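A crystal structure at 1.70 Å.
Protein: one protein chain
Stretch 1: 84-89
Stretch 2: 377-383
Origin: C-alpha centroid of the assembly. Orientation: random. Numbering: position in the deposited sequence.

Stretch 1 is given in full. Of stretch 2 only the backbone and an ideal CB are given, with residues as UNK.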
# COMPACT_ATOMS: atom_id res chain seq x y z
N MSE A 84 -4.88 11.14 -28.13
CA MSE A 84 -6.22 11.20 -28.69
C MSE A 84 -6.51 12.39 -29.60
O MSE A 84 -7.21 12.25 -30.61
CB MSE A 84 -7.27 11.14 -27.58
CG MSE A 84 -7.19 9.89 -26.70
SE MSE A 84 -7.08 8.21 -27.67
CE MSE A 84 -6.20 7.16 -26.30
N THR A 85 -5.97 13.56 -29.26
CA THR A 85 -6.21 14.78 -30.04
C THR A 85 -5.15 15.12 -31.09
O THR A 85 -5.43 15.87 -32.03
CB THR A 85 -6.32 16.01 -29.13
OG1 THR A 85 -5.06 16.26 -28.49
CG2 THR A 85 -7.39 15.80 -28.07
N GLY A 86 -3.94 14.60 -30.92
CA GLY A 86 -2.87 14.91 -31.85
C GLY A 86 -2.40 16.35 -31.66
O GLY A 86 -1.75 16.92 -32.53
N MSE A 87 -2.72 16.93 -30.51
CA MSE A 87 -2.33 18.30 -30.19
C MSE A 87 -1.41 18.32 -28.98
O MSE A 87 -1.48 17.43 -28.13
CB MSE A 87 -3.56 19.16 -29.89
CG MSE A 87 -4.57 19.23 -31.04
SE MSE A 87 -6.09 20.36 -30.62
CE MSE A 87 -7.42 19.00 -30.26
N TYR A 88 -0.56 19.33 -28.89
CA TYR A 88 0.33 19.42 -27.74
C TYR A 88 -0.56 19.85 -26.55
O TYR A 88 -1.69 20.27 -26.75
CB TYR A 88 1.49 20.35 -28.10
CG TYR A 88 2.38 19.67 -29.13
CD1 TYR A 88 3.17 18.56 -28.78
CD2 TYR A 88 2.35 20.04 -30.48
CE1 TYR A 88 3.89 17.85 -29.73
CE2 TYR A 88 3.07 19.33 -31.45
CZ TYR A 88 3.84 18.23 -31.07
OH TYR A 88 4.53 17.50 -32.01
N PRO A 89 -0.06 19.73 -25.30
CA PRO A 89 -0.87 20.08 -24.12
C PRO A 89 -1.76 21.32 -24.06
O PRO A 89 -2.91 21.22 -23.64
CB PRO A 89 0.15 20.03 -22.97
CG PRO A 89 1.45 20.29 -23.64
CD PRO A 89 1.35 19.53 -24.93
N UNK A 377 -7.16 19.75 -39.41
CA UNK A 377 -6.17 20.81 -39.55
C UNK A 377 -5.67 21.19 -38.15
O UNK A 377 -4.62 21.82 -38.01
CB UNK A 377 -6.76 22.02 -40.28
N UNK A 378 -6.41 20.78 -37.14
CA UNK A 378 -6.06 21.08 -35.75
C UNK A 378 -4.93 20.21 -35.21
O UNK A 378 -4.33 20.54 -34.19
CB UNK A 378 -7.29 20.91 -34.86
N UNK A 379 -4.63 19.10 -35.88
CA UNK A 379 -3.56 18.21 -35.44
C UNK A 379 -2.19 18.87 -35.61
O UNK A 379 -1.85 19.39 -36.68
CB UNK A 379 -3.61 16.89 -36.22
N UNK A 380 -1.39 18.84 -34.54
CA UNK A 380 -0.07 19.47 -34.52
C UNK A 380 1.13 18.53 -34.52
O UNK A 380 2.23 18.93 -34.88
CB UNK A 380 0.02 20.37 -33.28
N UNK A 381 0.92 17.28 -34.12
CA UNK A 381 2.02 16.32 -34.05
C UNK A 381 2.55 15.84 -35.41
O UNK A 381 1.94 16.08 -36.45
CB UNK A 381 1.56 15.10 -33.24
N UNK A 382 3.71 15.18 -35.38
CA UNK A 382 4.36 14.70 -36.61
C UNK A 382 3.72 13.50 -37.30
O UNK A 382 3.41 12.49 -36.66
CB UNK A 382 5.81 14.34 -36.29
N UNK A 383 3.54 13.60 -38.62
CA UNK A 383 3.00 12.51 -39.42
C UNK A 383 4.26 11.80 -39.91
O UNK A 383 4.90 12.24 -40.87
CB UNK A 383 2.09 12.98 -40.56

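Position 377 lies beyond the reach of stretch 1: nothing of that segment comes within 5.5 Å of its ideal CB. The contact therefore places no demand on the side chain, and many residues, polar ones included, would serve. The deposited residue is E377, which makes no contact with stretch 1.

At position 378 the CA-to-CB bond points sideways, and the ideal CB sits 4.4 Å from the SE atom of M87. The selenium is large and polarisable and offers no conventional donor, so a small or medium side chain, either aliphatic or hydroxyl-bearing, could pack against it. The residue is T378. Its chi1 is t, and OG1 approaches SE of M87 to 3.2 Å, a close packing contact.

Position 379 also points sideways, with the ideal CB 4.1 Å from the O atom of G86. The absence of a side chain at G86 leaves space that a compact side chain could use; a CB modelled on that glycine would point toward stretch 2. A short branched aliphatic residue is a natural candidate, though alanine or threonine could also be accommodated. V379 is found, with CG1 3.6 Å from O of G86 and CG2 3.8 Å from O of T85. The same CG1 would lie only 3.1 Å from an ideal CB on G86, so the bare glycine, whose positive phi is itself favourable to that residue type, lets the chains approach.

Position 380 points toward stretch 1. Its backbone N is held by O of G86 at 2.8 Å, and its ideal CB is 3.7 Å from CD2 of Y88. Beyond CB lies the backbone N of Y88, a donor that a long side chain ending in an acceptor could reach; glutamine or glutamate would suit, while a shorter or aliphatic residue could still pack on the tyrosine. The residue is Q380. With chi1 m and chi2 t, the chain extends until OE1 accepts a hydrogen bond from N of Y88 at 3.0 Å. NE2 is bonded elsewhere in the structure.

At position 381 the backbone N donates to the same O of G86, at 3.1 Å, so one carbonyl receives two successive amides. The ideal CB points sideways, 4.0 Å from OH of Y88 and 3.8 Å from O of G86. A small or branched side chain with a methyl could lie over the tyrosine ring, making valine, threonine or isoleucine plausible. T381 places CG2 over one face of the Y88 ring, 4.1 Å from the ring centroid, in a CH-pi contact.

Position 382 points sideways, its ideal CB 5.5 Å from OH of Y88, so a long or aromatic side chain is needed for close contact. F382 brings CE1 to 3.7 Å from OH of Y88.

Position 383 is again out of reach and unconstrained by stretch 1. It is D383, whose carboxylate is hydrogen-bonded elsewhere in the structure.

Stretch 2 377-383: ETVQTFD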
# COMPACT_ATOMS: atom_id res chain seq x y z
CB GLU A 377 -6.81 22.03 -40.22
CG GLU A 377 -5.90 23.24 -40.34
CD GLU A 377 -4.66 22.96 -41.17
OE1 GLU A 377 -4.80 22.60 -42.36
OE2 GLU A 377 -3.54 23.11 -40.63
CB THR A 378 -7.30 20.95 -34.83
OG1 THR A 378 -6.96 21.41 -33.51
CG2 THR A 378 -7.76 19.50 -34.74
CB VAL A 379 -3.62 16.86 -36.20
CG1 VAL A 379 -2.37 16.02 -35.91
CG2 VAL A 379 -4.86 16.09 -35.76
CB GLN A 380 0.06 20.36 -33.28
CG GLN A 380 -1.01 21.43 -33.13
CD GLN A 380 -0.86 22.19 -31.82
OE1 GLN A 380 -1.03 21.63 -30.74
NE2 GLN A 380 -0.53 23.47 -31.92
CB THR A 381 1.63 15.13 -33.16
OG1 THR A 381 0.48 14.47 -33.71
CG2 THR A 381 1.30 15.61 -31.75
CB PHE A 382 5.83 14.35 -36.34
CG PHE A 382 6.66 15.51 -35.84
CD1 PHE A 382 6.79 15.74 -34.47
CD2 PHE A 382 7.33 16.33 -36.73
CE1 PHE A 382 7.58 16.79 -34.00
CE2 PHE A 382 8.12 17.38 -36.27
CZ PHE A 382 8.25 17.61 -34.91
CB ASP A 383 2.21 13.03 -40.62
CG ASP A 383 1.68 11.91 -41.50
OD1 ASP A 383 2.21 10.79 -41.43
OD2 ASP A 383 0.74 12.17 -42.28
O HOH W 1 -1.05 23.21 -28.44
O HOH W 2 4.82 18.46 -35.29
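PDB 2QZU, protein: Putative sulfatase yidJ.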